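Local coordinates for protein DegQ (Legionella fallonii, PDB 3PV2) that probably degrades and chaperones misfolded proteins as an HtrA-family serine protease, assembling into large self-compartmentizing particles of twelve subunits, at residues His256-Met260 against Ala348-Ile353; Ala298-Ala302 against Ile335-Arg339; Gly261-Leu267 against Ala284-Asn290; Thr125-Val129 against Met241-Ala246. Numbering follows the deposited sequence.

In the fold
DegQ illustrates how a trypsin-fold protease is linked to its first PDZ domain. Interaction 4 lies in the protease, where helix 239-252 covers a strand of the first barrel beside D126, whose carboxylate bonds H96 as in a catalytic triad. That helix leads into the linker of interaction 1, which closes the PDZ domain; the two contacts have centres about 19 Å apart and touch through R257 NH2 and T125 CG2 (3.8 Å). Interactions 2 and 3 are nested within the loop closed by interaction 1, and all three reach one sheet. Interactions 1 and 2 meet through A348 CB and A298 CB (3.6 Å), interactions 2 and 3 through L300 CD2 and I262 CG2 (3.2 Å).

Interaction 1: residues His256-Met260 against Ala348-Ile353; sequences HRGLM and AVVTDI
The two ends of a PDZ domain commonly lie side by side, and here they are stitched by a single antiparallel bridge. Residues 256-260 run as irregular, extended chain between helix 239-252 and strand 262-266; residues 259-262 probably correspond to the carboxylate-binding loop of PDZ domains, held against the domain's C-terminal end. Residues 348-353 finish strand 342-349 and enter a helix, the end-to-end directions lying 126° apart. A348 points its CB at M260 SD, 3.7 Å away. V350 sets CG2 3.9 Å from CE of M260 (t, p, p). T351 makes the hydrogen-bonded pair with L259 (CA-CA 5.1 Å): L259 N to T351 O is 2.6 Å, T351 N to L259 O 3.2 Å. G258 CA passes 3.2 Å from T351 O, and a CB there would clash with this oxygen and V350 CG1. D352 is the N-cap of the following helix, its OD1 taking the amide of S355, and H256 (chi1 t) donates from NE2 to D352 OD2 at 2.7 Å. R257 salt-bridges D122 and E124 of the protease domain. I353 lays CG1 4.2 Å from L259 CB, while a water joins R257 O (2.9 Å) to I353 N (2.6 Å).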
loop_
_atom_site.group_PDB
_atom_site.type_symbol
_atom_site.label_atom_id
_atom_site.label_comp_id
_atom_site.label_asym_id
_atom_site.label_seq_id
_atom_site.Cartn_x
_atom_site.Cartn_y
_atom_site.Cartn_z
ATOM N N HIS B 256 19.603 18.832 -46.325
ATOM C CA HIS B 256 20.075 17.479 -46.571
ATOM C C HIS B 256 21.562 17.437 -46.237
ATOM O O HIS B 256 22.389 17.815 -47.042
ATOM C CB HIS B 256 19.820 17.055 -47.998
ATOM C CG HIS B 256 20.182 15.623 -48.253
ATOM N ND1 HIS B 256 19.247 14.609 -48.278
ATOM C CD2 HIS B 256 21.383 15.029 -48.455
ATOM C CE1 HIS B 256 19.854 13.457 -48.497
ATOM N NE2 HIS B 256 21.150 13.686 -48.612
ATOM N N ARG B 257 21.879 16.994 -45.030
ATOM C CA ARG B 257 23.242 16.938 -44.556
ATOM C C ARG B 257 24.058 15.835 -45.227
ATOM O O ARG B 257 23.569 14.710 -45.417
ATOM C CB ARG B 257 23.258 16.686 -43.063
ATOM C CG ARG B 257 22.868 17.865 -42.272
ATOM C CD ARG B 257 22.689 17.515 -40.835
ATOM N NE ARG B 257 22.411 18.726 -40.085
ATOM C CZ ARG B 257 21.222 19.310 -39.967
ATOM N NH1 ARG B 257 20.148 18.784 -40.531
ATOM N NH2 ARG B 257 21.110 20.433 -39.264
ATOM N N GLY B 258 25.290 16.177 -45.587
ATOM C CA GLY B 258 26.171 15.236 -46.234
ATOM C C GLY B 258 27.346 14.944 -45.323
ATOM O O GLY B 258 27.371 15.325 -44.152
ATOM N N LEU B 259 28.350 14.334 -45.916
ATOM C CA LEU B 259 29.442 13.784 -45.184
ATOM C C LEU B 259 30.738 14.441 -45.602
ATOM O O LEU B 259 30.988 14.665 -46.788
ATOM C CB LEU B 259 29.531 12.320 -45.503
ATOM C CG LEU B 259 30.703 11.633 -44.840
ATOM C CD1 LEU B 259 30.626 11.975 -43.349
ATOM C CD2 LEU B 259 30.703 10.142 -45.097
ATOM N N MET B 260 31.570 14.713 -44.610
ATOM C CA MET B 260 32.958 15.100 -44.844
ATOM C C MET B 260 33.971 14.131 -44.199
ATOM O O MET B 260 34.988 13.838 -44.792
ATOM C CB MET B 260 33.159 16.499 -44.368
ATOM C CG MET B 260 34.591 16.971 -44.511
ATOM S SD MET B 260 34.935 17.270 -46.231
ATOM C CE MET B 260 33.702 18.573 -46.541
ATOM N N ALA B 348 37.853 19.397 -50.930
ATOM C CA ALA B 348 37.085 18.216 -50.637
ATOM C C ALA B 348 35.660 18.325 -51.248
ATOM O O ALA B 348 35.098 19.408 -51.377
ATOM C CB ALA B 348 37.025 17.995 -49.136
ATOM N N VAL B 349 35.097 17.182 -51.637
ATOM C CA VAL B 349 33.712 17.125 -52.167
ATOM C C VAL B 349 32.770 16.449 -51.155
ATOM O O VAL B 349 33.031 15.349 -50.755
ATOM C CB VAL B 349 33.687 16.459 -53.580
ATOM C CG1 VAL B 349 32.240 16.336 -54.129
ATOM C CG2 VAL B 349 34.505 17.298 -54.591
ATOM N N VAL B 350 31.736 17.136 -50.690
ATOM C CA VAL B 350 30.807 16.576 -49.729
ATOM C C VAL B 350 30.004 15.474 -50.394
ATOM O O VAL B 350 29.543 15.664 -51.518
ATOM C CB VAL B 350 29.781 17.613 -49.274
ATOM C CG1 VAL B 350 28.768 16.993 -48.304
ATOM C CG2 VAL B 350 30.463 18.848 -48.642
ATOM N N THR B 351 29.841 14.344 -49.718
ATOM C CA THR B 351 29.109 13.235 -50.269
ATOM C C THR B 351 27.889 12.906 -49.446
ATOM O O THR B 351 27.763 13.294 -48.266
ATOM C CB THR B 351 29.971 11.928 -50.415
ATOM O OG1 THR B 351 30.552 11.551 -49.154
ATOM C CG2 THR B 351 31.056 12.136 -51.446
ATOM N N ASP B 352 27.001 12.158 -50.087
ATOM C CA ASP B 352 25.823 11.626 -49.444
ATOM C C ASP B 352 26.224 10.510 -48.485
ATOM O O ASP B 352 27.013 9.645 -48.852
ATOM C CB ASP B 352 24.818 11.107 -50.479
ATOM C CG ASP B 352 23.495 10.762 -49.841
ATOM O OD1 ASP B 352 23.235 9.562 -49.608
ATOM O OD2 ASP B 352 22.741 11.707 -49.518
ATOM N N ILE B 353 25.668 10.558 -47.275
ATOM C CA ILE B 353 26.087 9.718 -46.125
ATOM C C ILE B 353 25.757 8.286 -46.484
ATOM O O ILE B 353 26.552 7.374 -46.310
ATOM C CB ILE B 353 25.356 10.106 -44.798
ATOM C CG1 ILE B 353 25.533 11.602 -44.495
ATOM C CG2 ILE B 353 25.869 9.279 -43.593
ATOM C CD1 ILE B 353 24.482 12.200 -43.532
HETATM O O HOH W 1 23.785 12.402 -47.107
#

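Interaction 2: residues Ala298-Ala302 against Ile335-Arg339; sequences AGLKA and IIVER
Residues 298-302 leave a short helix and pass, without regular structure, above strand residues 335-339, the nearest CA pairs being L300-V337 at 8.3 Å and K301-R339 at 8.6 Å; side chains must therefore span the gap. G299, with positive phi (phi/psi 101°/12°), ends the helix in a Schellman motif; a CB there would jam against the preceding carbonyl. R339 NH2 donates to G299 O at 2.9 Å, and a water links G299 O (2.6 Å) to R339 NH1 (2.9 Å). R339 (t, t, m) also forms a salt bridge with D304, which accepts K301 N as well. K301 CG lies over one guanidinium face, 3.6 Å from R339 NH2. Beneath this polar layer L300 (t, p) inserts CD1 3.6 Å from V337 CG1 and 4.5 Å from I335 CG2. The contact thus fastens the C-terminal end of helix 294-298 onto the PDZ sheet, with strands 305-309 and 342-349 flanking strand 332-339.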
loop_
_atom_site.group_PDB
_atom_site.type_symbol
_atom_site.label_atom_id
_atom_site.label_comp_id
_atom_site.label_asym_id
_atom_site.label_seq_id
_atom_site.Cartn_x
_atom_site.Cartn_y
_atom_site.Cartn_z
ATOM N N ALA B 298 40.775 14.430 -49.850
ATOM C CA ALA B 298 41.293 15.781 -49.996
ATOM C C ALA B 298 42.702 15.977 -49.460
ATOM O O ALA B 298 43.315 17.005 -49.767
ATOM C CB ALA B 298 40.370 16.738 -49.357
ATOM N N GLY B 299 43.220 15.034 -48.653
ATOM C CA GLY B 299 44.555 15.098 -48.167
ATOM C C GLY B 299 44.676 15.598 -46.723
ATOM O O GLY B 299 45.776 15.847 -46.261
ATOM N N LEU B 300 43.563 15.691 -46.002
ATOM C CA LEU B 300 43.549 16.133 -44.600
ATOM C C LEU B 300 44.168 15.076 -43.697
ATOM O O LEU B 300 44.041 13.903 -43.964
ATOM C CB LEU B 300 42.127 16.415 -44.146
ATOM C CG LEU B 300 41.854 17.319 -42.956
ATOM C CD1 LEU B 300 42.083 18.772 -43.308
ATOM C CD2 LEU B 300 40.427 17.178 -42.419
ATOM N N LYS B 301 44.861 15.504 -42.648
ATOM C CA LYS B 301 45.419 14.593 -41.692
ATOM C C LYS B 301 45.197 15.047 -40.255
ATOM O O LYS B 301 45.102 16.254 -39.964
ATOM C CB LYS B 301 46.934 14.540 -41.916
ATOM C CG LYS B 301 47.298 14.047 -43.305
ATOM C CD LYS B 301 48.759 13.625 -43.389
ATOM C CE LYS B 301 49.018 12.826 -44.725
ATOM N NZ LYS B 301 50.483 12.517 -44.904
ATOM N N ALA B 302 45.212 14.049 -39.361
ATOM C CA ALA B 302 45.153 14.264 -37.933
ATOM C C ALA B 302 46.291 15.208 -37.581
ATOM O O ALA B 302 47.378 15.009 -38.031
ATOM C CB ALA B 302 45.293 12.897 -37.165
ATOM N N ILE B 335 39.428 23.996 -48.006
ATOM C CA ILE B 335 39.847 23.925 -46.585
ATOM C C ILE B 335 41.284 24.354 -46.449
ATOM O O ILE B 335 42.135 23.813 -47.106
ATOM C CB ILE B 335 39.689 22.505 -45.979
ATOM C CG1 ILE B 335 38.253 21.973 -46.116
ATOM C CG2 ILE B 335 40.028 22.570 -44.524
ATOM C CD1 ILE B 335 38.128 20.391 -46.046
ATOM N N ILE B 336 41.567 25.340 -45.612
ATOM C CA ILE B 336 42.941 25.809 -45.461
ATOM C C ILE B 336 43.383 25.330 -44.100
ATOM O O ILE B 336 42.687 25.547 -43.158
ATOM C CB ILE B 336 43.069 27.372 -45.591
ATOM C CG1 ILE B 336 42.760 27.823 -47.029
ATOM C CG2 ILE B 336 44.507 27.883 -45.238
ATOM C CD1 ILE B 336 42.923 29.340 -47.204
ATOM N N VAL B 337 44.513 24.643 -44.021
ATOM C CA VAL B 337 45.034 24.126 -42.734
ATOM C C VAL B 337 46.472 24.589 -42.515
ATOM O O VAL B 337 47.141 25.044 -43.387
ATOM C CB VAL B 337 44.946 22.561 -42.586
ATOM C CG1 VAL B 337 43.427 22.037 -42.686
ATOM C CG2 VAL B 337 45.794 21.903 -43.599
ATOM N N GLU B 338 46.911 24.461 -41.281
ATOM C CA GLU B 338 48.297 24.615 -40.943
ATOM C C GLU B 338 48.759 23.222 -40.601
ATOM O O GLU B 338 48.162 22.569 -39.778
ATOM C CB GLU B 338 48.494 25.492 -39.703
ATOM C CG GLU B 338 48.303 26.963 -39.914
ATOM C CD GLU B 338 49.487 27.629 -40.545
ATOM O OE1 GLU B 338 50.655 27.320 -40.256
ATOM O OE2 GLU B 338 49.241 28.504 -41.366
ATOM N N ARG B 339 49.844 22.777 -41.197
ATOM C CA ARG B 339 50.405 21.535 -40.829
ATOM C C ARG B 339 51.856 21.685 -40.510
ATOM O O ARG B 339 52.626 21.878 -41.397
ATOM C CB ARG B 339 50.232 20.523 -41.985
ATOM C CG ARG B 339 50.978 19.178 -41.773
ATOM C CD ARG B 339 50.715 18.156 -42.981
ATOM N NE ARG B 339 49.278 18.019 -43.249
ATOM C CZ ARG B 339 48.734 17.523 -44.351
ATOM N NH1 ARG B 339 49.486 17.084 -45.353
ATOM N NH2 ARG B 339 47.410 17.490 -44.461
HETATM O O HOH W 2 47.946 16.270 -47.622
#

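Interaction 3: residues Gly261-Leu267 against Ala284-Asn290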
loop_
_atom_site.group_PDB
_atom_site.type_symbol
_atom_site.label_atom_id
_atom_site.label_comp_id
_atom_site.label_asym_id
_atom_site.label_seq_id
_atom_site.Cartn_x
_atom_site.Cartn_y
_atom_site.Cartn_z
ATOM N N GLY B 261 33.687 13.567 -43.040
ATOM C CA GLY B 261 34.534 12.476 -42.495
ATOM C C GLY B 261 35.727 12.899 -41.598
ATOM O O GLY B 261 36.735 12.180 -41.518
ATOM N N ILE B 262 35.597 14.013 -40.891
ATOM C CA ILE B 262 36.630 14.442 -39.917
ATOM C C ILE B 262 36.100 14.944 -38.581
ATOM O O ILE B 262 35.161 15.748 -38.552
ATOM C CB ILE B 262 37.365 15.629 -40.430
ATOM C CG1 ILE B 262 36.391 16.809 -40.496
ATOM C CG2 ILE B 262 37.924 15.320 -41.798
ATOM C CD1 ILE B 262 37.056 18.121 -40.435
ATOM N N PHE B 263 36.762 14.555 -37.498
ATOM C CA PHE B 263 36.426 15.060 -36.220
ATOM C C PHE B 263 37.365 16.193 -35.894
ATOM O O PHE B 263 38.576 16.114 -36.175
ATOM C CB PHE B 263 36.631 13.944 -35.210
ATOM C CG PHE B 263 35.519 12.919 -35.152
ATOM C CD1 PHE B 263 35.141 12.187 -36.291
ATOM C CD2 PHE B 263 34.938 12.594 -33.901
ATOM C CE1 PHE B 263 34.145 11.174 -36.210
ATOM C CE2 PHE B 263 33.935 11.593 -33.800
ATOM C CZ PHE B 263 33.540 10.883 -34.947
ATOM N N VAL B 264 36.855 17.229 -35.234
ATOM C CA VAL B 264 37.674 18.292 -34.778
ATOM C C VAL B 264 37.535 18.423 -33.240
ATOM O O VAL B 264 36.644 17.852 -32.644
ATOM C CB VAL B 264 37.375 19.573 -35.472
ATOM C CG1 VAL B 264 37.811 19.501 -36.942
ATOM C CG2 VAL B 264 35.907 19.961 -35.270
ATOM N N GLN B 265 38.480 19.087 -32.612
ATOM C CA GLN B 265 38.387 19.418 -31.229
ATOM C C GLN B 265 38.893 20.861 -31.092
ATOM O O GLN B 265 39.573 21.365 -31.974
ATOM C CB GLN B 265 39.216 18.504 -30.382
ATOM C CG GLN B 265 40.696 18.723 -30.354
ATOM C CD GLN B 265 41.423 17.583 -29.612
ATOM O OE1 GLN B 265 41.720 16.628 -30.265
ATOM N NE2 GLN B 265 41.671 17.669 -28.277
ATOM N N HIS B 266 38.566 21.448 -29.960
ATOM C CA HIS B 266 38.946 22.823 -29.604
ATOM C C HIS B 266 40.439 22.891 -29.423
ATOM O O HIS B 266 41.047 22.027 -28.745
ATOM C CB HIS B 266 38.215 23.259 -28.293
ATOM C CG HIS B 266 38.456 24.694 -27.914
ATOM N ND1 HIS B 266 37.902 25.760 -28.609
ATOM C CD2 HIS B 266 39.199 25.241 -26.908
ATOM C CE1 HIS B 266 38.315 26.900 -28.054
ATOM N NE2 HIS B 266 39.102 26.613 -27.026
ATOM N N LEU B 267 41.061 23.886 -30.033
ATOM C CA LEU B 267 42.470 24.077 -29.880
ATOM C C LEU B 267 42.591 25.065 -28.756
ATOM O O LEU B 267 42.348 26.285 -28.933
ATOM C CB LEU B 267 43.039 24.651 -31.197
ATOM C CG LEU B 267 44.527 25.003 -31.151
ATOM C CD1 LEU B 267 45.329 23.764 -31.100
ATOM C CD2 LEU B 267 45.002 25.950 -32.350
ATOM N N ALA B 284 40.640 25.069 -35.671
ATOM C CA ALA B 284 40.054 23.798 -35.260
ATOM C C ALA B 284 41.092 22.684 -35.426
ATOM O O ALA B 284 41.614 22.516 -36.514
ATOM C CB ALA B 284 38.805 23.475 -36.111
ATOM N N LEU B 285 41.348 21.911 -34.392
ATOM C CA LEU B 285 42.349 20.864 -34.463
ATOM C C LEU B 285 41.704 19.624 -34.995
ATOM O O LEU B 285 40.693 19.187 -34.486
ATOM C CB LEU B 285 42.866 20.615 -33.085
ATOM C CG LEU B 285 43.749 19.412 -32.789
ATOM C CD1 LEU B 285 44.932 19.423 -33.716
ATOM C CD2 LEU B 285 44.234 19.418 -31.334
ATOM N N VAL B 286 42.272 19.050 -36.039
ATOM C CA VAL B 286 41.702 17.833 -36.585
ATOM C C VAL B 286 42.208 16.633 -35.768
ATOM O O VAL B 286 43.433 16.359 -35.654
ATOM C CB VAL B 286 42.101 17.654 -38.010
ATOM C CG1 VAL B 286 41.611 16.271 -38.498
ATOM C CG2 VAL B 286 41.502 18.706 -38.876
ATOM N N SER B 287 41.289 15.898 -35.139
ATOM C CA SER B 287 41.736 14.722 -34.323
ATOM C C SER B 287 41.645 13.384 -34.998
ATOM O O SER B 287 42.173 12.407 -34.503
ATOM C CB SER B 287 40.900 14.634 -33.050
ATOM O OG SER B 287 39.508 14.727 -33.303
ATOM N N GLN B 288 40.920 13.322 -36.102
ATOM C CA GLN B 288 40.846 12.102 -36.889
ATOM C C GLN B 288 40.311 12.384 -38.252
ATOM O O GLN B 288 39.513 13.224 -38.380
ATOM C CB GLN B 288 39.976 11.086 -36.165
ATOM C CG GLN B 288 38.848 10.426 -36.854
ATOM C CD GLN B 288 38.029 9.447 -35.952
ATOM O OE1 GLN B 288 37.021 8.928 -36.409
ATOM N NE2 GLN B 288 38.478 9.163 -34.726
ATOM N N VAL B 289 40.797 11.645 -39.239
ATOM C CA VAL B 289 40.295 11.638 -40.610
ATOM C C VAL B 289 39.955 10.178 -41.003
ATOM O O VAL B 289 40.841 9.330 -40.976
ATOM C CB VAL B 289 41.439 12.148 -41.524
ATOM C CG1 VAL B 289 40.969 12.224 -43.000
ATOM C CG2 VAL B 289 41.932 13.534 -41.061
ATOM N N ASN B 290 38.718 9.842 -41.385
ATOM C CA ASN B 290 38.389 8.417 -41.489
ATOM C C ASN B 290 38.828 7.975 -42.844
ATOM O O ASN B 290 38.727 8.717 -43.798
ATOM C CB ASN B 290 36.893 8.130 -41.376
ATOM C CG ASN B 290 36.268 8.487 -40.010
ATOM O OD1 ASN B 290 35.079 8.847 -39.981
ATOM N ND2 ASN B 290 37.013 8.365 -38.924
HETATM O O HOH W 3 36.664 14.937 -32.146
#
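G261, at positive phi, opens the pairing by accepting N290 N on its O at 3.1 Å. I262 then forms a non-hydrogen-bonded pair with V289, their CG2 atoms 4.4 Å apart. F263 N bonds Q288 O (3.2 Å) and F263 O bonds S287 N (2.9 Å); its ring lies with one face over Q288 CD. Between F263 and V264 the register slips by one, a beta bulge with S287 as the extra residue. Strand 262-266 edges the PDZ sheet, with 284-289 between it and 305-309; it follows what is probably the carboxylate-binding loop, so a peptide would probably add along its other edge, as in relatives. V264 turns to the same face as I262, its CG1 4.2 Å from V286 CG2, while its O shares a water with S287 OG. Q265 restores regular pairing: Q265 N to L285 O 2.9 Å, L285 N to Q265 O 3.0 Å. Its OE1 accepts Y447 N of a second subunit, whose Q438 bonds S287 O. L267 brings CB to 4.5 Å from L285 CB.

Interaction 4: residues Thr125-Val129 against Met241-Ala246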
loop_
_atom_site.group_PDB
_atom_site.type_symbol
_atom_site.label_atom_id
_atom_site.label_comp_id
_atom_site.label_asym_id
_atom_site.label_seq_id
_atom_site.Cartn_x
_atom_site.Cartn_y
_atom_site.Cartn_z
ATOM N N THR B 125 18.535 21.490 -35.599
ATOM C CA THR B 125 18.829 22.829 -35.082
ATOM C C THR B 125 17.622 23.491 -34.403
ATOM O O THR B 125 17.730 24.633 -33.925
ATOM C CB THR B 125 19.278 23.743 -36.211
ATOM O OG1 THR B 125 18.301 23.702 -37.241
ATOM C CG2 THR B 125 20.562 23.296 -36.807
ATOM N N ASP B 126 16.492 22.775 -34.368
ATOM C CA ASP B 126 15.224 23.272 -33.849
ATOM C C ASP B 126 14.813 24.597 -34.450
ATOM O O ASP B 126 14.397 25.497 -33.707
ATOM C CB ASP B 126 15.253 23.381 -32.298
ATOM C CG ASP B 126 13.842 23.492 -31.701
ATOM O OD1 ASP B 126 12.857 23.159 -32.408
ATOM O OD2 ASP B 126 13.705 23.940 -30.565
ATOM N N LEU B 127 14.862 24.695 -35.791
ATOM C CA LEU B 127 14.365 25.834 -36.531
ATOM C C LEU B 127 13.300 25.449 -37.534
ATOM O O LEU B 127 13.255 24.317 -38.012
ATOM C CB LEU B 127 15.495 26.521 -37.294
ATOM C CG LEU B 127 16.547 27.091 -36.345
ATOM C CD1 LEU B 127 17.784 27.444 -37.227
ATOM C CD2 LEU B 127 15.928 28.299 -35.573
ATOM N N ALA B 128 12.418 26.400 -37.842
ATOM C CA ALA B 128 11.407 26.202 -38.871
ATOM C C ALA B 128 11.151 27.529 -39.509
ATOM O O ALA B 128 11.276 28.547 -38.872
ATOM C CB ALA B 128 10.164 25.665 -38.295
ATOM N N VAL B 129 10.842 27.493 -40.795
ATOM C CA VAL B 129 10.547 28.656 -41.585
ATOM C C VAL B 129 9.084 28.561 -42.000
ATOM O O VAL B 129 8.598 27.480 -42.440
ATOM C CB VAL B 129 11.417 28.673 -42.821
ATOM C CG1 VAL B 129 11.215 29.930 -43.622
ATOM C CG2 VAL B 129 12.903 28.433 -42.462
ATOM N N MET B 241 23.949 31.026 -37.787
ATOM C CA MET B 241 23.468 29.723 -38.138
ATOM C C MET B 241 22.019 29.765 -38.595
ATOM O O MET B 241 21.655 29.076 -39.568
ATOM C CB MET B 241 23.559 28.823 -36.951
ATOM C CG MET B 241 23.315 27.404 -37.272
ATOM S SD MET B 241 23.388 26.471 -35.736
ATOM C CE MET B 241 21.642 26.133 -35.532
ATOM N N VAL B 242 21.191 30.557 -37.915
ATOM C CA VAL B 242 19.800 30.682 -38.331
ATOM C C VAL B 242 19.675 31.139 -39.793
ATOM O O VAL B 242 18.958 30.524 -40.535
ATOM C CB VAL B 242 18.979 31.602 -37.413
ATOM C CG1 VAL B 242 17.590 31.820 -37.992
ATOM C CG2 VAL B 242 18.920 30.981 -36.043
ATOM N N LYS B 243 20.371 32.199 -40.182
ATOM C CA LYS B 243 20.386 32.711 -41.569
ATOM C C LYS B 243 20.664 31.612 -42.606
ATOM O O LYS B 243 20.022 31.535 -43.669
ATOM C CB LYS B 243 21.492 33.764 -41.766
ATOM C CG LYS B 243 21.294 35.138 -41.094
ATOM C CD LYS B 243 22.325 36.253 -41.554
ATOM C CE LYS B 243 23.737 35.724 -41.968
ATOM N NZ LYS B 243 24.728 36.817 -42.310
ATOM N N ASP B 244 21.622 30.753 -42.295
ATOM C CA ASP B 244 22.024 29.780 -43.274
ATOM C C ASP B 244 21.076 28.571 -43.303
ATOM O O ASP B 244 20.772 28.043 -44.400
ATOM C CB ASP B 244 23.506 29.480 -43.105
ATOM C CG ASP B 244 24.372 30.778 -43.221
ATOM O OD1 ASP B 244 23.915 31.866 -42.762
ATOM O OD2 ASP B 244 25.498 30.738 -43.778
ATOM N N VAL B 245 20.551 28.167 -42.144
ATOM C CA VAL B 245 19.526 27.150 -42.158
ATOM C C VAL B 245 18.265 27.678 -42.906
ATOM O O VAL B 245 17.665 26.954 -43.687
ATOM C CB VAL B 245 19.131 26.685 -40.790
ATOM C CG1 VAL B 245 17.832 25.965 -40.854
ATOM C CG2 VAL B 245 20.194 25.770 -40.218
ATOM N N ALA B 246 17.877 28.926 -42.672
ATOM C CA ALA B 246 16.673 29.463 -43.326
ATOM C C ALA B 246 16.827 29.502 -44.836
ATOM O O ALA B 246 15.878 29.238 -45.525
ATOM C CB ALA B 246 16.300 30.884 -42.848
#
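Packing of a helix on a barrel strand depends chiefly on apolar side chains. L127 makes most of the apolar contacts: its CD1 lies 3.9 Å from both V242 CG2 and V245 CB, and 4.4 Å from M241 CE. One strand repeat on, V129 CG2 meets A246 CB at 4.2 Å. M241, with an extended t, t start, carries CE to a tight 3.3 Å from T125 CG2. The axes of the short segments 127-129 and 241-246 approach to 9.1 Å and cross at -50°. A128 faces away, as side chains alternate along the strand.

The polar groups of T125 and D126 find partners outside the two segments. T125 OG1 bonds D122, and D126 and L127 together face D122 in a G1 beta bulge. D126 OD2 bonds H96 ND1, consistent with the Asp-His pair of a trypsin-fold catalytic triad. Helix 239-252, following the last strand of the second barrel, thus reaches back over the first, where I92 of strand 90-93 meets L127, V129 and A246, while V242 touches I219 of strand 216-221.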